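Proton-dependent oligopeptide transporter family protein (Xanthomonas campestris, PDB 6EI3) probably imports short peptides across the membrane together with protons, as a member of the POT branch of the Major Facilitator Superfamily. Local coordinates at residues F28-L34 and E97-F103; K48-H52 and D307-T312; V58-L64 and F112-K118. All coordinates share one frame. Residues are numbered along the deposited sequence.

Overall arrangement
The three contacts all involve the first six-helix bundle of the transporter, but at different depths. Contact 1, partly buried, its centre about 24 Å from the chain's centre, packs helix 25-30 and the turn after it on the start of helix 100-117. Contact 3 uses that same helix much deeper, where helix 40-60 gives way to helix 62-95. Helix 40-60 also serves contact 2, a buried site that joins the first bundle to the second. Contacts 1 and 2 touch through Leu29 CD1 and Ile50 CG2, 3.7 Å apart. The chemistry shifts accordingly: apolar packing with one water bridge in contact 1, a polar network in contact 2, glycine, aromatic and cation-pi packing beside lipid in contact 3.

Contact 1: residues F28-L34 and E97-F103; sequences FLITSLL and EDSRSGF
Apolar packing dominates this interface, with Leu34 (chi1 m, chi2 t) as its centre, set between the Phe103 ring and the backbone of 97-100. It lies over one face of that ring in a CH-pi contact: Leu34 CD1 is 3.9 Å from the ring centroid and 3.5 Å from Phe103 CG. Leu34 CD2 rests 3.8 Å from Asp98 C and 3.7 Å from Ser99 C, while CD1 is 3.5 Å from Glu97 O. Phe28, a t rotamer at chi1 like Phe103, meets Phe103 obliquely, with planes at 37°, centroids 5.2 Å apart and Phe28 CE2 3.6 Å from Phe103 CZ.

Leu34 and Arg100 are the closest backbone pair, with CA atoms 5.0 Å apart. The segments are two helix-loop junctions of the first bundle of this MFS fold: helix 25-30 runs out into a loop, with Ser32 N bonded to Leu29 O at 3.0 Å, and Phe103 N to Ser99 O at 2.9 Å closes the first turn of helix 100-117. Phe172 of helix 168-188 meets both Phe28 and Phe103 edge-to-face.

Side-chain hydrogen bonds within each segment shape the two junctions. In an ST turn, Ser32 OG (chi1 p) accepts from Leu34 N at 3.2 Å, and it donates to Leu29 O at 2.8 Å. Ser99 is the N-cap, its OG accepting from Gly102 N at 3.2 Å. Between the segments a water donates to Leu34 O and accepts from Arg100 NE, at 2.7 Å each.

Contact 2: residues K48-H52 and D307-T312; sequences KHILH and DQKAST
Residues 48-52 form a regular turn of helix 40-60, closed by His52 N to Lys48 O at 2.9 Å. The segment 307-312 runs in the reverse sense beside it. After helix 281-306 it makes a 3-10 turn at 308-310, with Ser311 N bonded to Gln308 O at 3.1 Å and a weak bond of 3.4 Å from Ala310 N to Asp307 O. Ser311 (phi -131°, psi -83°) then breaks the turn at the N-cap position of helix 312-317, without a side-chain capping bond. CA atoms of Lys48 and Ser311 are 5.7 Å apart, those of His52 and Asp307 7.8 Å.

The Ser311 hydroxyl (chi1 p) instead pairs with His52 (chi1 m), whose NE2 lies 2.7 Å from Ser311 OG in a hydrogen bond near the imidazole plane. The other ring nitrogen, ND1, is hydrogen-bonded to Asn445 of helix 430-456, whose side chain also bonds Asp307. The site ties the first six-helix bundle of the MFS fold to the second, at the second and seventh transmembrane helices, which in POT transporters probably form part of the extracellular gate; a histidine at this place is linked to proton coupling in mammalian relatives.

Lys48 (chi1 m, then extended) reaches along the loop: CG lies 4.1 Å from Ser311 CB, CE 3.1 Å from Thr312 OG1. Its NZ donates to a water at 2.8 Å that in turn donates to Gln308 OE1 at 2.7 Å, and Thr312 OG1 donates to the same OE1 at 2.7 Å. Leu51 CD1 packs 4.0 Å from Ser311 CB; Leu25 and Val26 of helix 25-30 also touch Leu51.

Contact 3: residues V58-L64 and F112-K118; sequences VFFFPLL and FGAGGIK. With 78M ((2S)-2,3-dihydroxypropyl(7Z)-pentadec-7-enoate), chain G; 78M ((2S)-2,3-dihydroxypropyl(7Z)-pentadec-7-enoate), chain R.
At Val58 the backbones come close: its O is 3.1 Å from Gly115 CA, and the two CA atoms are 4.3 Å apart. A side chain at Gly115 would collide with Val58 O and Phe61 CB, so glycine is what permits the approach. Phe59 (chi1 m) carries Lys118 over one ring face, a cation-pi contact with NZ 4.2 Å from the centroid and CE 3.7 Å in CH-pi. Phe60 turns away and packs its face on C15 of one bound monoacylglycerol (chain G), CD1 at 3.7 Å. Phe61 receives the edge of Phe112 on its face, a T-shaped pair with centroids 5.0 Å apart and planes at 75°.

The chain here passes from helix 40-60 into helix 62-95, and the helix-helix packing is of the glycine-mediated kind, inside the first MFS bundle. Pro62 N sits 3.1 Å from Gly115 O with no hydrogen to share, a van der Waals approach; Pro62 CA is 4.6 Å from Gly116 CA. A proline, unable to donate to Val58 O, is consistent with the irregular helix here. Leu64 CD2 packs 3.4 Å from Phe112 CE1, itself 3.7 Å from C3 of the second lipid (chain R).

Contact 1: residues F28-L34 and E97-F103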
loop_
_atom_site.group_PDB
_atom_site.type_symbol
_atom_site.label_atom_id
_atom_site.label_comp_id
_atom_site.label_asym_id
_atom_site.label_seq_id
_atom_site.Cartn_x
_atom_site.Cartn_y
_atom_site.Cartn_z
ATOM N N PHE A 28 20.530 3.585 1.205
ATOM C CA PHE A 28 21.197 4.858 0.951
ATOM C C PHE A 28 21.157 5.702 2.248
ATOM O O PHE A 28 22.177 6.263 2.643
ATOM C CB PHE A 28 20.503 5.656 -0.198
ATOM C CG PHE A 28 20.843 7.134 -0.142
ATOM C CD1 PHE A 28 22.132 7.580 -0.428
ATOM C CD2 PHE A 28 19.892 8.070 0.255
ATOM C CE1 PHE A 28 22.462 8.937 -0.312
ATOM C CE2 PHE A 28 20.221 9.424 0.363
ATOM C CZ PHE A 28 21.495 9.851 0.061
ATOM N N LEU A 29 19.963 5.833 2.879
ATOM C CA LEU A 29 19.828 6.711 4.057
ATOM C C LEU A 29 20.719 6.365 5.247
ATOM O O LEU A 29 21.280 7.264 5.861
ATOM C CB LEU A 29 18.360 6.806 4.527
ATOM C CG LEU A 29 17.408 7.663 3.650
ATOM C CD1 LEU A 29 15.971 7.447 4.069
ATOM C CD2 LEU A 29 17.774 9.161 3.701
ATOM N N ILE A 30 20.839 5.081 5.581
ATOM C CA ILE A 30 21.535 4.625 6.792
ATOM C C ILE A 30 23.032 5.007 6.827
ATOM O O ILE A 30 23.545 5.196 7.916
ATOM C CB ILE A 30 21.269 3.119 7.056
ATOM C CG1 ILE A 30 21.433 2.766 8.555
ATOM C CG2 ILE A 30 22.059 2.172 6.138
ATOM C CD1 ILE A 30 20.365 3.374 9.469
ATOM N N THR A 31 23.699 5.212 5.677
ATOM C CA THR A 31 25.116 5.625 5.660
ATOM C C THR A 31 25.274 7.068 5.186
ATOM O O THR A 31 26.390 7.523 4.950
ATOM C CB THR A 31 25.980 4.652 4.830
ATOM O OG1 THR A 31 25.444 4.554 3.508
ATOM C CG2 THR A 31 26.106 3.275 5.483
ATOM N N SER A 32 24.152 7.786 5.030
ATOM C CA SER A 32 24.178 9.166 4.548
ATOM C C SER A 32 24.346 10.177 5.689
ATOM O O SER A 32 24.231 9.823 6.859
ATOM C CB SER A 32 22.894 9.469 3.777
ATOM O OG SER A 32 21.816 9.713 4.664
ATOM N N LEU A 33 24.511 11.459 5.323
ATOM C CA LEU A 33 24.586 12.607 6.237
ATOM C C LEU A 33 23.201 13.263 6.386
ATOM O O LEU A 33 23.073 14.294 7.042
ATOM C CB LEU A 33 25.622 13.624 5.716
ATOM C CG LEU A 33 27.076 13.122 5.589
ATOM C CD1 LEU A 33 28.007 14.249 5.176
ATOM C CD2 LEU A 33 27.572 12.484 6.892
ATOM N N LEU A 34 22.153 12.625 5.822
ATOM C CA LEU A 34 20.787 13.150 5.851
ATOM C C LEU A 34 20.009 12.797 7.121
ATOM O O LEU A 34 18.970 13.412 7.360
ATOM C CB LEU A 34 19.993 12.744 4.583
ATOM C CG LEU A 34 20.631 13.124 3.205
ATOM C CD1 LEU A 34 19.689 12.796 2.050
ATOM C CD2 LEU A 34 21.009 14.601 3.136
ATOM N N GLU A 97 21.095 15.876 -3.102
ATOM C CA GLU A 97 21.589 14.609 -2.541
ATOM C C GLU A 97 22.247 14.788 -1.156
ATOM O O GLU A 97 22.062 13.947 -0.272
ATOM C CB GLU A 97 22.579 14.013 -3.549
ATOM C CG GLU A 97 23.257 12.708 -3.175
ATOM C CD GLU A 97 24.270 12.302 -4.229
ATOM O OE1 GLU A 97 23.866 12.135 -5.404
ATOM O OE2 GLU A 97 25.470 12.190 -3.892
ATOM N N ASP A 98 23.017 15.885 -0.979
ATOM C CA ASP A 98 23.713 16.212 0.265
ATOM C C ASP A 98 22.927 17.201 1.143
ATOM O O ASP A 98 23.464 17.686 2.139
ATOM C CB ASP A 98 25.123 16.749 -0.045
ATOM C CG ASP A 98 26.040 15.719 -0.683
ATOM O OD1 ASP A 98 26.285 14.667 -0.049
ATOM O OD2 ASP A 98 26.528 15.975 -1.811
ATOM N N SER A 99 21.657 17.482 0.783
ATOM C CA SER A 99 20.809 18.428 1.509
ATOM C C SER A 99 19.535 17.758 2.026
ATOM O O SER A 99 18.686 17.339 1.235
ATOM C CB SER A 99 20.477 19.630 0.628
ATOM O OG SER A 99 19.300 20.299 1.054
ATOM N N ARG A 100 19.400 17.684 3.359
ATOM C CA ARG A 100 18.262 17.085 4.050
ATOM C C ARG A 100 16.945 17.715 3.584
ATOM O O ARG A 100 16.008 16.995 3.239
ATOM C CB ARG A 100 18.464 17.251 5.566
ATOM C CG ARG A 100 17.545 16.427 6.426
ATOM C CD ARG A 100 17.734 16.767 7.889
ATOM N NE ARG A 100 16.715 16.105 8.698
ATOM C CZ ARG A 100 15.579 16.668 9.093
ATOM N NH1 ARG A 100 15.307 17.928 8.770
ATOM N NH2 ARG A 100 14.713 15.982 9.824
ATOM N N SER A 101 16.893 19.053 3.531
ATOM C CA SER A 101 15.708 19.799 3.102
ATOM C C SER A 101 15.296 19.494 1.653
ATOM O O SER A 101 14.140 19.146 1.404
ATOM C CB SER A 101 15.934 21.298 3.286
ATOM O OG SER A 101 14.698 21.984 3.178
ATOM N N GLY A 102 16.242 19.587 0.730
ATOM C CA GLY A 102 15.975 19.354 -0.685
ATOM C C GLY A 102 15.641 17.919 -1.041
ATOM O O GLY A 102 14.788 17.678 -1.903
ATOM N N PHE A 103 16.331 16.951 -0.394
ATOM C CA PHE A 103 16.110 15.526 -0.627
ATOM C C PHE A 103 14.741 15.126 -0.089
ATOM O O PHE A 103 14.054 14.329 -0.724
ATOM C CB PHE A 103 17.235 14.676 -0.006
ATOM C CG PHE A 103 17.250 13.232 -0.454
ATOM C CD1 PHE A 103 16.530 12.261 0.238
ATOM C CD2 PHE A 103 18.024 12.832 -1.536
ATOM C CE1 PHE A 103 16.552 10.925 -0.173
ATOM C CE2 PHE A 103 18.042 11.497 -1.945
ATOM C CZ PHE A 103 17.279 10.561 -1.281
HETATM O O HOH W 1 16.659 13.370 8.698
#

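Contact 2: residues K48-H52 and D307-T312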
loop_
_atom_site.group_PDB
_atom_site.type_symbol
_atom_site.label_atom_id
_atom_site.label_comp_id
_atom_site.label_asym_id
_atom_site.label_seq_id
_atom_site.Cartn_x
_atom_site.Cartn_y
_atom_site.Cartn_z
ATOM N N LYS A 48 13.556 4.204 8.921
ATOM C CA LYS A 48 12.229 3.567 8.774
ATOM C C LYS A 48 11.144 4.659 8.715
ATOM O O LYS A 48 10.211 4.559 7.921
ATOM C CB LYS A 48 11.919 2.651 9.961
ATOM C CG LYS A 48 12.714 1.371 10.001
ATOM C CD LYS A 48 12.343 0.608 11.260
ATOM C CE LYS A 48 13.342 -0.470 11.562
ATOM N NZ LYS A 48 12.926 -1.244 12.763
ATOM N N HIS A 49 11.288 5.698 9.561
ATOM C CA HIS A 49 10.333 6.798 9.651
ATOM C C HIS A 49 10.164 7.466 8.313
ATOM O O HIS A 49 9.037 7.649 7.890
ATOM C CB HIS A 49 10.734 7.817 10.729
ATOM C CG HIS A 49 9.559 8.590 11.227
ATOM N ND1 HIS A 49 8.734 8.087 12.232
ATOM C CD2 HIS A 49 9.036 9.749 10.768
ATOM C CE1 HIS A 49 7.770 8.981 12.379
ATOM N NE2 HIS A 49 7.901 9.988 11.508
ATOM N N ILE A 50 11.281 7.762 7.617
ATOM C CA ILE A 50 11.273 8.373 6.293
ATOM C C ILE A 50 10.610 7.464 5.227
ATOM O O ILE A 50 9.775 7.936 4.449
ATOM C CB ILE A 50 12.719 8.804 5.898
ATOM C CG1 ILE A 50 13.249 9.888 6.860
ATOM C CG2 ILE A 50 12.775 9.292 4.433
ATOM C CD1 ILE A 50 14.787 10.003 6.949
ATOM N N LEU A 51 11.029 6.192 5.150
ATOM C CA LEU A 51 10.510 5.231 4.165
ATOM C C LEU A 51 8.994 5.042 4.329
ATOM O O LEU A 51 8.241 5.109 3.353
ATOM C CB LEU A 51 11.269 3.887 4.347
ATOM C CG LEU A 51 11.017 2.686 3.383
ATOM C CD1 LEU A 51 9.733 1.911 3.738
ATOM C CD2 LEU A 51 11.073 3.074 1.907
ATOM N N HIS A 52 8.558 4.781 5.565
ATOM C CA HIS A 52 7.159 4.522 5.845
ATOM C C HIS A 52 6.314 5.803 5.734
ATOM O O HIS A 52 5.159 5.700 5.324
ATOM C CB HIS A 52 7.014 3.772 7.185
ATOM C CG HIS A 52 7.587 2.393 7.081
ATOM N ND1 HIS A 52 6.922 1.384 6.391
ATOM C CD2 HIS A 52 8.767 1.903 7.529
ATOM C CE1 HIS A 52 7.737 0.342 6.396
ATOM N NE2 HIS A 52 8.839 0.594 7.097
ATOM N N ASP A 307 5.360 -3.991 4.028
ATOM C CA ASP A 307 6.163 -2.835 3.584
ATOM C C ASP A 307 7.532 -2.697 4.294
ATOM O O ASP A 307 8.426 -2.031 3.774
ATOM C CB ASP A 307 5.341 -1.533 3.647
ATOM C CG ASP A 307 4.409 -1.420 2.430
ATOM O OD1 ASP A 307 4.841 -1.791 1.310
ATOM O OD2 ASP A 307 3.248 -0.980 2.602
ATOM N N GLN A 308 7.722 -3.395 5.419
ATOM C CA GLN A 308 8.991 -3.395 6.153
ATOM C C GLN A 308 10.095 -4.246 5.484
ATOM O O GLN A 308 11.235 -4.208 5.926
ATOM C CB GLN A 308 8.770 -3.797 7.605
ATOM C CG GLN A 308 8.146 -2.704 8.450
ATOM C CD GLN A 308 8.084 -3.154 9.883
ATOM O OE1 GLN A 308 9.081 -3.100 10.622
ATOM N NE2 GLN A 308 6.945 -3.705 10.276
ATOM N N LYS A 309 9.796 -4.945 4.383
ATOM C CA LYS A 309 10.859 -5.667 3.664
ATOM C C LYS A 309 11.870 -4.670 3.023
ATOM O O LYS A 309 13.042 -5.016 2.789
ATOM C CB LYS A 309 10.293 -6.673 2.648
ATOM C CG LYS A 309 9.510 -6.064 1.520
ATOM C CD LYS A 309 8.633 -7.106 0.824
ATOM C CE LYS A 309 8.076 -6.558 -0.465
ATOM N NZ LYS A 309 7.278 -5.325 -0.250
ATOM N N ALA A 310 11.415 -3.420 2.805
ATOM C CA ALA A 310 12.245 -2.378 2.214
ATOM C C ALA A 310 12.930 -1.531 3.305
ATOM O O ALA A 310 13.681 -0.625 2.988
ATOM C CB ALA A 310 11.398 -1.496 1.278
ATOM N N SER A 311 12.675 -1.829 4.583
ATOM C CA SER A 311 13.257 -1.032 5.643
ATOM C C SER A 311 13.913 -1.927 6.700
ATOM O O SER A 311 15.106 -2.200 6.598
ATOM C CB SER A 311 12.214 -0.076 6.222
ATOM O OG SER A 311 11.151 -0.761 6.867
ATOM N N THR A 312 13.126 -2.446 7.649
ATOM C CA THR A 312 13.581 -3.350 8.694
ATOM C C THR A 312 14.387 -4.557 8.129
ATOM O O THR A 312 15.434 -4.889 8.677
ATOM C CB THR A 312 12.367 -3.819 9.509
ATOM O OG1 THR A 312 11.680 -2.679 10.059
ATOM C CG2 THR A 312 12.752 -4.788 10.610
HETATM O O HOH W 2 10.187 -1.980 12.836
#

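Contact 3: residues V58-L64 and F112-K118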
loop_
_atom_site.group_PDB
_atom_site.type_symbol
_atom_site.label_atom_id
_atom_site.label_comp_id
_atom_site.label_asym_id
_atom_site.label_seq_id
_atom_site.Cartn_x
_atom_site.Cartn_y
_atom_site.Cartn_z
ATOM N N VAL A 58 2.493 8.016 -0.815
ATOM C CA VAL A 58 2.258 7.282 -2.052
ATOM C C VAL A 58 0.842 6.684 -2.097
ATOM O O VAL A 58 0.209 6.721 -3.143
ATOM C CB VAL A 58 3.343 6.205 -2.294
ATOM C CG1 VAL A 58 2.998 5.322 -3.502
ATOM C CG2 VAL A 58 4.719 6.845 -2.483
ATOM N N PHE A 59 0.347 6.156 -0.965
ATOM C CA PHE A 59 -0.944 5.471 -0.924
ATOM C C PHE A 59 -2.076 6.334 -0.386
ATOM O O PHE A 59 -3.230 5.906 -0.432
ATOM C CB PHE A 59 -0.802 4.141 -0.175
ATOM C CG PHE A 59 -0.185 3.096 -1.082
ATOM C CD1 PHE A 59 1.198 2.988 -1.210
ATOM C CD2 PHE A 59 -0.987 2.204 -1.788
ATOM C CE1 PHE A 59 1.771 2.015 -2.045
ATOM C CE2 PHE A 59 -0.415 1.219 -2.610
ATOM C CZ PHE A 59 0.961 1.146 -2.742
ATOM N N PHE A 60 -1.773 7.582 0.004
ATOM C CA PHE A 60 -2.811 8.531 0.437
ATOM C C PHE A 60 -3.221 9.452 -0.738
ATOM O O PHE A 60 -4.417 9.670 -0.943
ATOM C CB PHE A 60 -2.340 9.386 1.631
ATOM C CG PHE A 60 -3.293 10.522 1.940
ATOM C CD1 PHE A 60 -4.502 10.282 2.594
ATOM C CD2 PHE A 60 -3.029 11.814 1.491
ATOM C CE1 PHE A 60 -5.403 11.326 2.842
ATOM C CE2 PHE A 60 -3.942 12.855 1.729
ATOM C CZ PHE A 60 -5.119 12.604 2.408
ATOM N N PHE A 61 -2.221 10.014 -1.487
ATOM C CA PHE A 61 -2.452 10.958 -2.587
ATOM C C PHE A 61 -3.306 10.392 -3.755
ATOM O O PHE A 61 -3.939 11.229 -4.390
ATOM C CB PHE A 61 -1.164 11.622 -3.086
ATOM C CG PHE A 61 -0.633 12.619 -2.080
ATOM C CD1 PHE A 61 -1.397 13.718 -1.695
ATOM C CD2 PHE A 61 0.631 12.461 -1.522
ATOM C CE1 PHE A 61 -0.911 14.634 -0.753
ATOM C CE2 PHE A 61 1.122 13.381 -0.579
ATOM C CZ PHE A 61 0.347 14.467 -0.208
ATOM N N PRO A 62 -3.523 9.059 -3.976
ATOM C CA PRO A 62 -4.559 8.644 -4.954
ATOM C C PRO A 62 -5.904 9.316 -4.701
ATOM O O PRO A 62 -6.647 9.506 -5.657
ATOM C CB PRO A 62 -4.679 7.137 -4.709
ATOM C CG PRO A 62 -3.297 6.747 -4.280
ATOM C CD PRO A 62 -2.880 7.867 -3.380
ATOM N N LEU A 63 -6.219 9.698 -3.427
ATOM C CA LEU A 63 -7.477 10.388 -3.096
ATOM C C LEU A 63 -7.580 11.709 -3.879
ATOM O O LEU A 63 -8.614 11.977 -4.497
ATOM C CB LEU A 63 -7.614 10.688 -1.580
ATOM C CG LEU A 63 -7.956 9.526 -0.630
ATOM C CD1 LEU A 63 -8.096 10.040 0.816
ATOM C CD2 LEU A 63 -9.296 8.848 -1.011
ATOM N N LEU A 64 -6.489 12.508 -3.872
ATOM C CA LEU A 64 -6.404 13.779 -4.577
ATOM C C LEU A 64 -6.376 13.587 -6.093
ATOM O O LEU A 64 -7.139 14.256 -6.782
ATOM C CB LEU A 64 -5.208 14.613 -4.101
ATOM C CG LEU A 64 -5.100 16.040 -4.674
ATOM C CD1 LEU A 64 -6.241 16.952 -4.181
ATOM C CD2 LEU A 64 -3.769 16.646 -4.322
ATOM N N PHE A 112 3.743 12.480 -3.877
ATOM C CA PHE A 112 2.609 13.208 -4.436
ATOM C C PHE A 112 2.341 12.814 -5.878
ATOM O O PHE A 112 1.186 12.545 -6.231
ATOM C CB PHE A 112 2.878 14.721 -4.340
ATOM C CG PHE A 112 1.729 15.637 -4.700
ATOM C CD1 PHE A 112 0.676 15.834 -3.817
ATOM C CD2 PHE A 112 1.753 16.379 -5.874
ATOM C CE1 PHE A 112 -0.353 16.729 -4.120
ATOM C CE2 PHE A 112 0.736 17.297 -6.162
ATOM C CZ PHE A 112 -0.317 17.453 -5.290
ATOM N N GLY A 113 3.400 12.785 -6.693
ATOM C CA GLY A 113 3.279 12.431 -8.101
ATOM C C GLY A 113 2.843 10.995 -8.324
ATOM O O GLY A 113 1.915 10.741 -9.098
ATOM N N ALA A 114 3.537 10.046 -7.652
ATOM C CA ALA A 114 3.281 8.611 -7.753
ATOM C C ALA A 114 1.911 8.282 -7.188
ATOM O O ALA A 114 1.207 7.448 -7.748
ATOM C CB ALA A 114 4.354 7.818 -7.015
ATOM N N GLY A 115 1.539 8.954 -6.105
ATOM C CA GLY A 115 0.236 8.744 -5.502
ATOM C C GLY A 115 -0.900 9.245 -6.379
ATOM O O GLY A 115 -1.904 8.548 -6.547
ATOM N N GLY A 116 -0.739 10.436 -6.942
ATOM C CA GLY A 116 -1.779 11.042 -7.775
ATOM C C GLY A 116 -2.147 10.284 -9.042
ATOM O O GLY A 116 -3.326 10.238 -9.405
ATOM N N ILE A 117 -1.155 9.675 -9.724
ATOM C CA ILE A 117 -1.398 8.935 -10.985
ATOM C C ILE A 117 -1.928 7.513 -10.755
ATOM O O ILE A 117 -2.497 6.916 -11.664
ATOM C CB ILE A 117 -0.129 8.879 -11.876
ATOM C CG1 ILE A 117 0.991 8.031 -11.196
ATOM C CG2 ILE A 117 0.342 10.291 -12.251
ATOM C CD1 ILE A 117 2.180 7.626 -12.098
ATOM N N LYS A 118 -1.657 6.954 -9.563
ATOM C CA LYS A 118 -1.972 5.586 -9.181
ATOM C C LYS A 118 -3.434 5.153 -9.463
ATOM O O LYS A 118 -3.591 4.086 -10.040
ATOM C CB LYS A 118 -1.580 5.370 -7.720
ATOM C CG LYS A 118 -1.625 3.940 -7.245
ATOM C CD LYS A 118 -1.265 3.929 -5.770
ATOM C CE LYS A 118 -0.199 2.932 -5.482
ATOM N NZ LYS A 118 1.133 3.376 -5.904
HETATM O O21 78M G . 12.054 12.306 12.876
HETATM C C20 78M G . 12.155 13.441 12.024
HETATM C C18 78M G . 12.114 13.024 10.572
HETATM O O19 78M G . 13.352 12.413 10.197
HETATM C C17 78M G . 11.808 14.172 9.634
HETATM O O2 78M G . 10.757 13.726 8.739
HETATM C C1 78M G . 11.101 13.191 7.560
HETATM O O1 78M G . 12.229 12.930 7.244
HETATM C C2 78M G . 9.897 12.929 6.707
HETATM C C3 78M G . 10.138 13.085 5.214
HETATM C C4 78M G . 9.274 12.134 4.412
HETATM C C5 78M G . 9.085 12.511 2.959
HETATM C C6 78M G . 7.865 11.855 2.317
HETATM C C7 78M G . 6.593 12.591 2.591
HETATM C C8 78M G . 5.392 12.277 2.141
HETATM C C9 78M G . 4.128 13.034 2.400
HETATM C C10 78M G . 3.267 12.421 3.495
HETATM C C11 78M G . 1.818 12.887 3.470
HETATM C C12 78M G . 0.981 12.247 4.554
HETATM C C13 78M G . -0.518 12.409 4.408
HETATM C C15 78M G . -2.765 11.859 5.426
HETATM C C14 78M G . -1.287 11.570 5.407
HETATM O O21 78M R . -6.651 15.658 -0.133
HETATM C C20 78M R . -6.203 17.005 -0.207
HETATM C C18 78M R . -4.709 17.089 -0.008
HETATM O O19 78M R . -4.384 16.899 1.374
HETATM C C17 78M R . -4.122 18.380 -0.532
HETATM O O2 78M R . -2.693 18.186 -0.409
HETATM C C1 78M R . -1.872 19.167 -0.799
HETATM O O1 78M R . -2.189 20.070 -1.530
HETATM C C2 78M R . -0.528 19.022 -0.153
HETATM C C3 78M R . 0.582 18.620 -1.107
HETATM C C4 78M R . 1.838 19.445 -0.880
HETATM C C5 78M R . 3.116 18.817 -1.394
HETATM C C6 78M R . 3.733 17.783 -0.456
HETATM C C7 78M R . 5.149 17.530 -0.858
HETATM C C8 78M R . 6.245 17.603 -0.118
HETATM C C9 78M R . 6.396 17.870 1.351
HETATM C C10 78M R . 7.737 17.310 1.821
HETATM C C11 78M R . 8.231 17.853 3.147
HETATM C C12 78M R . 9.745 17.917 3.229
HETATM C C13 78M R . 10.276 18.521 4.515
HETATM C C15 78M R . 12.328 19.298 5.774
HETATM C C14 78M R . 11.727 18.961 4.430
#